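Local atomic coordinates of ketosynthase (Streptomyces sp. MSC090213JE08, PDB entry 6KXD), a protein that probably catalyses the condensation of a fatty acyl chain on its carrier protein with malonyl-ACP to give 3-oxoacyl-ACP in a type II polyketide synthase. Residues R8-T13 with L238-L243; T13-I18 with R252-V257; D91-T96 with L247-R252; G101-V106 with V189-C194. All blocks are in the same frame, centred on the assembly; numbering follows the deposited sequence.

Contact 1: R8-T13 with L238-L243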
loop_
_atom_site.group_PDB
_atom_site.type_symbol
_atom_site.label_atom_id
_atom_site.label_comp_id
_atom_site.label_asym_id
_atom_site.label_seq_id
_atom_site.Cartn_x
_atom_site.Cartn_y
_atom_site.Cartn_z
ATOM N N ARG A 8 4.007 0.239 -24.585
ATOM C CA ARG A 8 5.379 0.626 -24.273
ATOM C C ARG A 8 6.026 -0.489 -23.456
ATOM O O ARG A 8 5.387 -1.078 -22.575
ATOM C CB ARG A 8 5.457 1.931 -23.482
ATOM C CG ARG A 8 4.626 3.068 -24.058
ATOM C CD ARG A 8 5.262 4.408 -23.749
ATOM N NE ARG A 8 5.661 4.511 -22.350
ATOM C CZ ARG A 8 6.525 5.402 -21.865
ATOM N NH1 ARG A 8 7.504 5.876 -22.624
ATOM N NH2 ARG A 8 6.393 5.823 -20.619
ATOM N N ARG A 9 7.296 -0.749 -23.770
ATOM C CA ARG A 9 8.077 -1.796 -23.138
ATOM C C ARG A 9 8.843 -1.170 -21.973
ATOM O O ARG A 9 9.231 -0.027 -22.034
ATOM C CB ARG A 9 9.032 -2.447 -24.142
ATOM C CG ARG A 9 8.391 -3.506 -25.032
ATOM C CD ARG A 9 9.324 -3.970 -26.139
ATOM N NE ARG A 9 10.713 -4.128 -25.720
ATOM C CZ ARG A 9 11.403 -5.267 -25.740
ATOM N NH1 ARG A 9 10.782 -6.428 -25.835
ATOM N NH2 ARG A 9 12.720 -5.245 -25.644
ATOM N N VAL A 10 8.982 -1.937 -20.893
ATOM C CA VAL A 10 9.533 -1.453 -19.627
ATOM C C VAL A 10 10.620 -2.417 -19.158
ATOM O O VAL A 10 10.381 -3.634 -19.098
ATOM C CB VAL A 10 8.419 -1.360 -18.568
ATOM C CG1 VAL A 10 8.955 -0.903 -17.213
ATOM C CG2 VAL A 10 7.269 -0.500 -19.065
ATOM N N VAL A 11 11.748 -1.864 -18.720
ATOM C CA VAL A 11 12.937 -2.616 -18.430
ATOM C C VAL A 11 13.484 -2.237 -17.056
ATOM O O VAL A 11 13.259 -1.146 -16.560
ATOM C CB VAL A 11 13.983 -2.415 -19.547
ATOM C CG1 VAL A 11 13.557 -3.147 -20.820
ATOM C CG2 VAL A 11 14.247 -0.940 -19.835
ATOM N N LEU A 12 14.189 -3.202 -16.461
ATOM C CA LEU A 12 14.827 -3.065 -15.191
ATOM C C LEU A 12 16.261 -2.629 -15.424
ATOM O O LEU A 12 17.083 -3.461 -15.820
ATOM C CB LEU A 12 14.800 -4.400 -14.441
ATOM C CG LEU A 12 13.402 -4.878 -14.035
ATOM C CD1 LEU A 12 13.413 -6.288 -13.467
ATOM C CD2 LEU A 12 12.786 -3.920 -13.024
ATOM N N THR A 13 16.550 -1.371 -15.094
ATOM C CA THR A 13 17.870 -0.799 -15.275
ATOM C C THR A 13 18.661 -0.700 -13.972
ATOM O O THR A 13 19.857 -0.419 -14.017
ATOM C CB THR A 13 17.755 0.571 -15.939
ATOM O OG1 THR A 13 16.867 1.355 -15.147
ATOM C CG2 THR A 13 17.225 0.461 -17.349
ATOM N N LEU A 238 13.737 -1.620 -7.319
ATOM C CA LEU A 238 13.986 -1.830 -8.703
ATOM C C LEU A 238 13.775 -0.512 -9.437
ATOM O O LEU A 238 12.789 0.187 -9.198
ATOM C CB LEU A 238 13.037 -2.896 -9.245
ATOM C CG LEU A 238 13.208 -4.295 -8.655
ATOM C CD1 LEU A 238 12.427 -4.425 -7.356
ATOM C CD2 LEU A 238 12.759 -5.358 -9.639
ATOM N N VAL A 239 14.722 -0.164 -10.317
ATOM C CA VAL A 239 14.493 0.920 -11.258
ATOM C C VAL A 239 13.839 0.339 -12.510
ATOM O O VAL A 239 14.457 -0.504 -13.213
ATOM C CB VAL A 239 15.789 1.689 -11.598
ATOM C CG1 VAL A 239 15.485 2.864 -12.519
ATOM C CG2 VAL A 239 16.505 2.155 -10.341
ATOM N N LEU A 240 12.607 0.793 -12.783
ATOM C CA LEU A 240 11.892 0.509 -13.975
ATOM C C LEU A 240 11.979 1.743 -14.870
ATOM O O LEU A 240 11.859 2.862 -14.372
ATOM C CB LEU A 240 10.415 0.227 -13.694
ATOM C CG LEU A 240 10.076 -1.183 -13.225
ATOM C CD1 LEU A 240 10.643 -1.440 -11.846
ATOM C CD2 LEU A 240 8.566 -1.378 -13.230
ATOM N N GLU A 241 12.098 1.515 -16.171
ATOM C CA GLU A 241 12.249 2.596 -17.142
ATOM C C GLU A 241 11.618 2.189 -18.455
ATOM O O GLU A 241 11.641 1.011 -18.794
ATOM C CB GLU A 241 13.727 2.866 -17.416
ATOM C CG GLU A 241 14.375 3.814 -16.440
ATOM C CD GLU A 241 15.782 4.234 -16.860
ATOM O OE1 GLU A 241 16.749 3.671 -16.298
ATOM O OE2 GLU A 241 15.905 5.125 -17.744
ATOM N N SER A 242 11.046 3.155 -19.176
ATOM C CA SER A 242 10.561 2.840 -20.519
ATOM C C SER A 242 11.768 2.349 -21.318
ATOM O O SER A 242 12.872 2.828 -21.087
ATOM C CB SER A 242 9.907 4.009 -21.185
ATOM O OG SER A 242 10.864 5.002 -21.496
ATOM N N LEU A 243 11.569 1.348 -22.182
ATOM C CA LEU A 243 12.670 0.932 -23.072
ATOM C C LEU A 243 13.265 2.159 -23.785
ATOM O O LEU A 243 14.471 2.300 -23.853
ATOM C CB LEU A 243 12.170 -0.099 -24.082
ATOM C CG LEU A 243 13.238 -0.581 -25.071
ATOM C CD1 LEU A 243 14.415 -1.185 -24.318
ATOM C CD2 LEU A 243 12.656 -1.584 -26.060
#
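Val10, Val11 and Leu12 pair with Ser242, Glu241 and Leu240 as neighbouring antiparallel strands. The strand axes run 140° apart. Val11 and Glu241 form the hydrogen-bonded pair: Val11 N to Glu241 O and Glu241 N to Val11 O are both 2.9 Å. Thr13 N donates to Val239 O, and Leu243 N closes the other end on Arg9 O.

Thr13 OG1 donates to Glu241 OE1 at 2.6 Å. It meets the carboxylate on its anti side. The same OE1 pairs with Arg249, while OE2 pairs with Arg103 and Ser245 OG, which satisfies a buried charge. Leu12 CD2 packs tightly on Leu240 CD1 at 3.5 Å, and the two side chains lie side by side. Leu12 CD2 also touches Leu238 CD2 at 3.7 Å. Near the chain start, Leu243 CD2 sits at the edge of the Arg9 guanidinium, 3.2 Å from Arg9 NE; Arg9 NH1 goes on to Glu256. The Arg8 guanidinium lays one face over Ser242 CB and reaches Ile184 O and Glu244.

The pair belongs to the N-terminal sheet of the thiolase fold. Helix 172-185 packs on Val10 and Leu240. Strand 255-264, the start of the C-terminal half, pairs with the other edge of strand 10-19, and strand 191-198 flanks strand 234-242.

Contact 2: T13-I18 with R252-V257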
loop_
_atom_site.group_PDB
_atom_site.type_symbol
_atom_site.label_atom_id
_atom_site.label_comp_id
_atom_site.label_asym_id
_atom_site.label_seq_id
_atom_site.Cartn_x
_atom_site.Cartn_y
_atom_site.Cartn_z
ATOM N N THR A 13 16.550 -1.371 -15.094
ATOM C CA THR A 13 17.870 -0.799 -15.275
ATOM C C THR A 13 18.661 -0.700 -13.972
ATOM O O THR A 13 19.857 -0.419 -14.017
ATOM C CB THR A 13 17.755 0.571 -15.939
ATOM O OG1 THR A 13 16.867 1.355 -15.147
ATOM C CG2 THR A 13 17.225 0.461 -17.349
ATOM N N GLY A 14 18.029 -0.895 -12.809
ATOM C CA GLY A 14 18.770 -0.813 -11.554
ATOM C C GLY A 14 18.133 -1.662 -10.473
ATOM O O GLY A 14 16.915 -1.802 -10.440
ATOM N N PHE A 15 18.978 -2.267 -9.640
ATOM C CA PHE A 15 18.572 -3.037 -8.492
ATOM C C PHE A 15 19.299 -2.528 -7.266
ATOM O O PHE A 15 20.522 -2.351 -7.282
ATOM C CB PHE A 15 18.933 -4.522 -8.617
ATOM C CG PHE A 15 18.277 -5.275 -9.747
ATOM C CD1 PHE A 15 16.982 -4.992 -10.140
ATOM C CD2 PHE A 15 18.940 -6.321 -10.376
ATOM C CE1 PHE A 15 16.376 -5.709 -11.159
ATOM C CE2 PHE A 15 18.326 -7.054 -11.377
ATOM C CZ PHE A 15 17.044 -6.745 -11.770
ATOM N N GLY A 16 18.537 -2.299 -6.208
ATOM C CA GLY A 16 19.073 -1.997 -4.939
ATOM C C GLY A 16 18.592 -3.023 -3.941
ATOM O O GLY A 16 17.401 -3.291 -3.899
ATOM N N VAL A 17 19.507 -3.527 -3.111
ATOM C CA VAL A 17 19.238 -4.656 -2.204
ATOM C C VAL A 17 19.917 -4.426 -0.856
ATOM O O VAL A 17 21.145 -4.247 -0.800
ATOM C CB VAL A 17 19.727 -5.995 -2.794
ATOM C CG1 VAL A 17 19.448 -7.135 -1.809
ATOM C CG2 VAL A 17 19.144 -6.293 -4.158
ATOM N N ILE A 18 19.111 -4.503 0.205
ATOM C CA ILE A 18 19.463 -4.628 1.584
ATOM C C ILE A 18 18.806 -5.908 2.070
ATOM O O ILE A 18 17.604 -5.929 2.211
ATOM C CB ILE A 18 18.932 -3.471 2.444
ATOM C CG1 ILE A 18 19.443 -2.094 2.011
ATOM C CG2 ILE A 18 19.235 -3.746 3.899
ATOM C CD1 ILE A 18 20.816 -1.776 2.525
ATOM N N ARG A 252 22.498 0.151 -18.884
ATOM C CA ARG A 252 22.540 -1.306 -18.842
ATOM C C ARG A 252 21.159 -1.794 -18.356
ATOM O O ARG A 252 20.689 -1.363 -17.322
ATOM C CB ARG A 252 23.706 -1.744 -17.946
ATOM C CG ARG A 252 23.824 -3.244 -17.736
ATOM C CD ARG A 252 23.043 -3.747 -16.529
ATOM N NE ARG A 252 23.604 -3.344 -15.245
ATOM C CZ ARG A 252 23.242 -2.279 -14.533
ATOM N NH1 ARG A 252 22.110 -1.627 -14.773
ATOM N NH2 ARG A 252 24.033 -1.856 -13.573
ATOM N N ILE A 253 20.547 -2.713 -19.107
ATOM C CA ILE A 253 19.239 -3.272 -18.828
ATOM C C ILE A 253 19.402 -4.697 -18.275
ATOM O O ILE A 253 19.866 -5.573 -18.978
ATOM C CB ILE A 253 18.394 -3.228 -20.115
ATOM C CG1 ILE A 253 18.082 -1.783 -20.524
ATOM C CG2 ILE A 253 17.148 -4.083 -19.977
ATOM C CD1 ILE A 253 17.421 -1.635 -21.872
ATOM N N HIS A 254 18.991 -4.914 -17.015
ATOM C CA HIS A 254 19.133 -6.195 -16.329
ATOM C C HIS A 254 18.153 -7.212 -16.925
ATOM O O HIS A 254 18.542 -8.350 -17.200
ATOM C CB HIS A 254 18.874 -6.079 -14.820
ATOM C CG HIS A 254 19.908 -5.372 -14.011
ATOM N ND1 HIS A 254 21.171 -5.904 -13.779
ATOM C CD2 HIS A 254 19.843 -4.239 -13.277
ATOM C CE1 HIS A 254 21.850 -5.101 -12.982
ATOM N NE2 HIS A 254 21.058 -4.061 -12.665
ATOM N N ALA A 255 16.884 -6.795 -17.083
ATOM C CA ALA A 255 15.816 -7.634 -17.609
ATOM C C ALA A 255 14.637 -6.746 -18.035
ATOM O O ALA A 255 14.676 -5.530 -17.919
ATOM C CB ALA A 255 15.421 -8.673 -16.580
ATOM N N GLU A 256 13.634 -7.362 -18.650
ATOM C CA GLU A 256 12.467 -6.666 -19.091
ATOM C C GLU A 256 11.324 -7.058 -18.143
ATOM O O GLU A 256 11.261 -8.202 -17.674
ATOM C CB GLU A 256 12.159 -7.002 -20.549
ATOM C CG GLU A 256 11.126 -6.076 -21.153
ATOM C CD GLU A 256 10.726 -6.361 -22.588
ATOM O OE1 GLU A 256 11.384 -7.195 -23.230
ATOM O OE2 GLU A 256 9.746 -5.736 -23.051
ATOM N N VAL A 257 10.448 -6.094 -17.837
ATOM C CA VAL A 257 9.182 -6.383 -17.162
ATOM C C VAL A 257 8.125 -6.655 -18.231
ATOM O O VAL A 257 7.765 -5.756 -19.004
ATOM C CB VAL A 257 8.730 -5.224 -16.247
ATOM C CG1 VAL A 257 7.522 -5.670 -15.450
ATOM C CG2 VAL A 257 9.825 -4.737 -15.311
#
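Phe15 stacks on His254 at a classic beta bulge, in which His254 and Ala255 both face Leu12. The bulge lies where strand 10-19 meets the chain running into strand 255-264, so that the N-terminal half of the thiolase fold joins its C-terminal half here. The two rings form an offset stack with centroids 4.2 Å apart. Their planes differ by only 10°. Phe15 CD2 lies over the centre of the imidazole, whereas His254 CD2 lies towards the rim of the phenyl ring. The closest ring atoms are Phe15 CE2 and His254 CG, at 3.5 Å. The side chains slide past each other in opposite directions.

Arg252 takes the opposite face of the imidazole. Its CD lies over the rim, and His254 NE2 stands 3.3 Å above the centre of its guanidinium plane. The histidine is therefore held flat between a phenyl ring and an arginine. At the imidazole edge is Gly14 N, 3.8 Å from His254 CD2. The ring nitrogens look outside the contact: NE2 bonds to Asp92 OD2, and ND1 makes a weak bond to Glu354. The carboxylates and the stacked arginine would probably pull the ionisation of the ring in opposite directions. Asp92 OD2 also accepts from Phe15 N, so one oxygen ties both stacked residues. Ile347 and Leu351 of helix 341-355 pack on Phe15.

Thr13 CG2 touches Ile253 CG1 at 4.0 Å. The Arg252 guanidinium bonds mainly to Asp92 O, and Thr13 O receives only a weak, bent bond from Arg252 NH1, 2.7 Å long.

Contact 3: D91-T96 with L247-R252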
loop_
_atom_site.group_PDB
_atom_site.type_symbol
_atom_site.label_atom_id
_atom_site.label_comp_id
_atom_site.label_asym_id
_atom_site.label_seq_id
_atom_site.Cartn_x
_atom_site.Cartn_y
_atom_site.Cartn_z
ATOM N N ASP A 91 22.019 4.256 -8.195
ATOM C CA ASP A 91 23.471 4.027 -8.459
ATOM C C ASP A 91 23.601 2.944 -9.537
ATOM O O ASP A 91 24.208 3.159 -10.601
ATOM C CB ASP A 91 24.219 3.707 -7.157
ATOM C CG ASP A 91 24.366 4.910 -6.238
ATOM O OD1 ASP A 91 24.095 6.021 -6.701
ATOM O OD2 ASP A 91 24.736 4.723 -5.063
ATOM N N ASP A 92 22.977 1.792 -9.279
ATOM C CA ASP A 92 23.053 0.625 -10.140
ATOM C C ASP A 92 22.472 0.943 -11.513
ATOM O O ASP A 92 22.828 0.303 -12.487
ATOM C CB ASP A 92 22.305 -0.570 -9.541
ATOM C CG ASP A 92 22.521 -1.868 -10.302
ATOM O OD1 ASP A 92 23.671 -2.370 -10.296
ATOM O OD2 ASP A 92 21.547 -2.360 -10.895
ATOM N N ALA A 93 21.564 1.923 -11.599
ATOM C CA ALA A 93 20.972 2.231 -12.884
ATOM C C ALA A 93 21.823 3.258 -13.651
ATOM O O ALA A 93 21.533 3.505 -14.799
ATOM C CB ALA A 93 19.565 2.727 -12.708
ATOM N N GLY A 94 22.821 3.862 -12.998
ATOM C CA GLY A 94 23.647 4.928 -13.608
ATOM C C GLY A 94 22.936 6.268 -13.570
ATOM O O GLY A 94 23.202 7.156 -14.369
ATOM N N LEU A 95 22.000 6.405 -12.628
ATOM C CA LEU A 95 21.153 7.574 -12.513
ATOM C C LEU A 95 21.655 8.351 -11.310
ATOM O O LEU A 95 21.866 7.788 -10.252
ATOM C CB LEU A 95 19.687 7.171 -12.274
ATOM C CG LEU A 95 18.874 6.778 -13.505
ATOM C CD1 LEU A 95 17.518 6.214 -13.121
ATOM C CD2 LEU A 95 18.694 7.974 -14.418
ATOM N N THR A 96 21.827 9.651 -11.469
ATOM C CA THR A 96 22.211 10.454 -10.337
ATOM C C THR A 96 20.995 11.287 -9.915
ATOM O O THR A 96 19.965 11.294 -10.603
ATOM C CB THR A 96 23.452 11.285 -10.676
ATOM O OG1 THR A 96 23.819 11.940 -9.462
ATOM C CG2 THR A 96 23.204 12.258 -11.806
ATOM N N LEU A 247 17.237 2.912 -23.472
ATOM C CA LEU A 247 18.068 2.834 -24.684
ATOM C C LEU A 247 18.728 4.192 -24.927
ATOM O O LEU A 247 19.943 4.257 -25.096
ATOM C CB LEU A 247 17.214 2.422 -25.888
ATOM C CG LEU A 247 16.768 0.960 -25.910
ATOM C CD1 LEU A 247 16.030 0.626 -27.203
ATOM C CD2 LEU A 247 17.950 0.028 -25.691
ATOM N N ALA A 248 17.913 5.258 -24.891
ATOM C CA ALA A 248 18.347 6.651 -25.172
ATOM C C ALA A 248 19.387 7.177 -24.163
ATOM O O ALA A 248 20.014 8.172 -24.420
ATOM C CB ALA A 248 17.139 7.566 -25.208
ATOM N N ARG A 249 19.527 6.536 -23.004
ATOM C CA ARG A 249 20.337 7.019 -21.868
ATOM C C ARG A 249 21.671 6.259 -21.823
ATOM O O ARG A 249 22.576 6.624 -21.083
ATOM C CB ARG A 249 19.518 6.772 -20.590
ATOM C CG ARG A 249 19.993 7.469 -19.322
ATOM C CD ARG A 249 18.941 7.404 -18.216
ATOM N NE ARG A 249 18.653 6.069 -17.675
ATOM C CZ ARG A 249 19.444 5.430 -16.820
ATOM N NH1 ARG A 249 20.686 5.857 -16.666
ATOM N NH2 ARG A 249 19.016 4.371 -16.141
ATOM N N GLY A 250 21.757 5.170 -22.593
ATOM C CA GLY A 250 22.886 4.227 -22.545
ATOM C C GLY A 250 22.886 3.358 -21.292
ATOM O O GLY A 250 23.946 2.987 -20.780
ATOM N N ALA A 251 21.687 3.022 -20.800
ATOM C CA ALA A 251 21.549 2.294 -19.553
ATOM C C ALA A 251 21.769 0.797 -19.791
ATOM O O ALA A 251 21.292 0.225 -20.765
ATOM C CB ALA A 251 20.185 2.567 -18.959
ATOM N N ARG A 252 22.498 0.151 -18.884
ATOM C CA ARG A 252 22.540 -1.306 -18.842
ATOM C C ARG A 252 21.159 -1.794 -18.356
ATOM O O ARG A 252 20.689 -1.363 -17.322
ATOM C CB ARG A 252 23.706 -1.744 -17.946
ATOM C CG ARG A 252 23.824 -3.244 -17.736
ATOM C CD ARG A 252 23.043 -3.747 -16.529
ATOM N NE ARG A 252 23.604 -3.344 -15.245
ATOM C CZ ARG A 252 23.242 -2.279 -14.533
ATOM N NH1 ARG A 252 22.110 -1.627 -14.773
ATOM N NH2 ARG A 252 24.033 -1.856 -13.573
#
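Arg252 and Arg249 each grip one backbone oxygen of the segment 91-96 end-on, with both NH1 and NH2. Arg252 takes Asp92 O, with NH2 at 2.7 Å and in the carbonyl plane and NH1 at 3.1 Å. Arg249 takes Ala93 O, its NH2 at 3.0 Å. Both Arg249 nitrogens come from the same face of that carbonyl.

Ionic contacts add to these bonds. Asp92 OD1 is 3.3 Å from Arg252 NH2 but lies well out of the guanidinium plane, so only charge acts there. Asp92 OD2 is hydrogen-bonded to His254 and Phe15. Arg249 NH2 also pairs with Glu241 OE1.

The gripped carbonyls sit at the C-terminal end of helix 77-93, which closes in a Schellman motif at Gly94. The two cations would probably offset the negative end of the helix. A second Schellman motif, at Gly250, lies between the two arginines.

Packing completes the contact. Leu95 CD2 stands over the centre of the Arg249 guanidinium, 3.5 Å above its plane. Leu95 CG is 3.6 Å from Arg249 NH2. Ala251 CB covers the opposite face towards the rim. An alanine in place of Arg249 would probably leave Ala93 O without these two donors and Glu241 with one cation fewer.

Contact 4: G101-V106 with V189-C194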
loop_
_atom_site.group_PDB
_atom_site.type_symbol
_atom_site.label_atom_id
_atom_site.label_comp_id
_atom_site.label_asym_id
_atom_site.label_seq_id
_atom_site.Cartn_x
_atom_site.Cartn_y
_atom_site.Cartn_z
ATOM N N GLY A 101 15.910 14.470 -10.564
ATOM C CA GLY A 101 15.208 15.724 -10.216
ATOM C C GLY A 101 14.364 16.220 -11.382
ATOM O O GLY A 101 13.341 16.876 -11.178
ATOM N N GLU A 102 14.812 15.861 -12.596
ATOM C CA GLU A 102 14.281 16.317 -13.879
ATOM C C GLU A 102 13.072 15.476 -14.300
ATOM O O GLU A 102 12.312 15.894 -15.174
ATOM C CB GLU A 102 15.344 16.208 -14.985
ATOM C CG GLU A 102 16.227 17.437 -15.149
ATOM C CD GLU A 102 15.485 18.761 -15.101
ATOM O OE1 GLU A 102 15.241 19.257 -13.979
ATOM O OE2 GLU A 102 15.133 19.279 -16.179
ATOM N N ARG A 103 12.913 14.292 -13.702
ATOM C CA ARG A 103 11.974 13.319 -14.206
ATOM C C ARG A 103 10.732 13.258 -13.311
ATOM O O ARG A 103 10.809 13.283 -12.077
ATOM C CB ARG A 103 12.660 11.959 -14.359
ATOM C CG ARG A 103 12.952 11.603 -15.808
ATOM C CD ARG A 103 14.307 10.961 -16.016
ATOM N NE ARG A 103 14.102 9.848 -16.919
ATOM C CZ ARG A 103 14.769 8.707 -16.865
ATOM N NH1 ARG A 103 16.010 8.690 -16.414
ATOM N NH2 ARG A 103 14.179 7.586 -17.244
ATOM N N GLN A 104 9.572 13.221 -13.971
ATOM C CA GLN A 104 8.359 12.825 -13.300
ATOM C C GLN A 104 8.488 11.318 -13.074
ATOM O O GLN A 104 8.843 10.576 -13.970
ATOM C CB GLN A 104 7.095 13.156 -14.096
ATOM C CG GLN A 104 5.842 12.879 -13.276
ATOM C CD GLN A 104 4.538 13.072 -14.012
ATOM O OE1 GLN A 104 4.456 13.839 -14.971
ATOM N NE2 GLN A 104 3.505 12.371 -13.556
ATOM N N ALA A 105 8.203 10.863 -11.860
ATOM C CA ALA A 105 8.514 9.482 -11.543
ATOM C C ALA A 105 7.478 8.973 -10.568
ATOM O O ALA A 105 6.799 9.762 -9.862
ATOM C CB ALA A 105 9.894 9.396 -10.944
ATOM N N VAL A 106 7.381 7.651 -10.534
ATOM C CA VAL A 106 6.626 7.015 -9.539
ATOM C C VAL A 106 7.635 6.339 -8.599
ATOM O O VAL A 106 8.562 5.704 -9.060
ATOM C CB VAL A 106 5.604 6.039 -10.150
ATOM C CG1 VAL A 106 5.075 5.046 -9.126
ATOM C CG2 VAL A 106 4.455 6.787 -10.795
ATOM N N VAL A 189 4.855 8.535 -17.082
ATOM C CA VAL A 189 6.160 8.625 -16.519
ATOM C C VAL A 189 7.033 7.647 -17.277
ATOM O O VAL A 189 6.519 6.701 -17.833
ATOM C CB VAL A 189 6.179 8.300 -15.007
ATOM C CG1 VAL A 189 5.333 9.295 -14.220
ATOM C CG2 VAL A 189 5.755 6.865 -14.739
ATOM N N ASP A 190 8.340 7.904 -17.263
ATOM C CA ASP A 190 9.302 7.098 -17.955
ATOM C C ASP A 190 10.149 6.338 -16.942
ATOM O O ASP A 190 11.004 5.535 -17.311
ATOM C CB ASP A 190 10.161 7.961 -18.883
ATOM C CG ASP A 190 9.486 8.220 -20.216
ATOM O OD1 ASP A 190 8.282 8.550 -20.208
ATOM O OD2 ASP A 190 10.160 8.071 -21.261
ATOM N N ILE A 191 9.915 6.594 -15.659
ATOM C CA ILE A 191 10.731 5.991 -14.635
ATOM C C ILE A 191 9.898 5.740 -13.377
ATOM O O ILE A 191 9.028 6.525 -13.009
ATOM C CB ILE A 191 11.959 6.853 -14.307
ATOM C CG1 ILE A 191 12.934 6.104 -13.400
ATOM C CG2 ILE A 191 11.547 8.167 -13.697
ATOM C CD1 ILE A 191 14.283 6.750 -13.332
ATOM N N ALA A 192 10.198 4.614 -12.746
ATOM C CA ALA A 192 9.537 4.181 -11.516
ATOM C C ALA A 192 10.572 3.463 -10.633
ATOM O O ALA A 192 11.320 2.608 -11.113
ATOM C CB ALA A 192 8.412 3.270 -11.893
ATOM N N LEU A 193 10.679 3.890 -9.381
ATOM C CA LEU A 193 11.423 3.206 -8.358
ATOM C C LEU A 193 10.422 2.401 -7.537
ATOM O O LEU A 193 9.609 2.965 -6.811
ATOM C CB LEU A 193 12.160 4.203 -7.458
ATOM C CG LEU A 193 12.950 5.280 -8.207
ATOM C CD1 LEU A 193 13.728 6.164 -7.234
ATOM C CD2 LEU A 193 13.862 4.627 -9.218
ATOM N N CYS A 194 10.509 1.087 -7.667
ATOM C CA CYS A 194 9.519 0.223 -7.137
ATOM C C CYS A 194 10.170 -0.850 -6.274
ATOM O O CYS A 194 11.183 -1.383 -6.619
ATOM C CB CYS A 194 8.809 -0.491 -8.259
ATOM S SG CYS A 194 8.123 0.690 -9.436
#
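Ile191 lies over one face of the Arg103 guanidinium, with CD1 3.7 Å above the plane and offset towards the rim. The two side chains cross at about a right angle. Ile191 CD1 is anti to its CA (chi2 166°), which extends it to this face. Asp190 O is near the guanidinium plane, at the edge, 3.8 Å from Arg103 NH2. The charge of Arg103 goes to Glu241 OE2, outside the contact. An alanine in place of Arg103 would probably leave Glu241 OE2 without that cation and open a gap over Ile191 CD1.

These residues stand where two parallel strands, 105-110 and 191-198, come together in the N-terminal sheet of the thiolase fold. Val106 pairs with Ala192. Val106 N donates to Ile191 O at 3.2 Å, and Leu193 N to Val106 O at 2.8 Å.

On the sheet face that carries Ala105 and Ile191, Ala105 CB presses on Ile191 CG2 at 3.4 Å, tighter than a usual carbon contact. On the Val106 side, helix 172-185 packs on Val106, Val189 and Ala192. Arg190 of the other chain also touches Val106. Just before the strand, the Gln104 amide reaches across Val189, with Gln104 NE2 3.6 Å from Val189 CG1. The other methyl of Val189, CG2, touches Val106 CG2 at 4.2 Å.

In the fold
From the N terminus, residues 8-18 supply one side of contacts 1 and 2, which share Thr13. Contact 1 closes a loop back from 238-243, and contact 2 a loop from 252-257. The two loops cross. Contact 3 joins 91-96 to 247-252, so its loop lies within that of contact 2, shares Arg252 with it and crosses contact 1. Contact 4, from 101-106 to 189-194, lies within all three. Contacts 1 and 4 pair strands of the N-terminal sheet; contact 2 joins strand 10-19 to the start of strand 255-264. Contact 3 ties the end of helix 77-93 to the turn before that strand. Glu241 links contacts 1, 3 and 4; Asp92 links contacts 2 and 3.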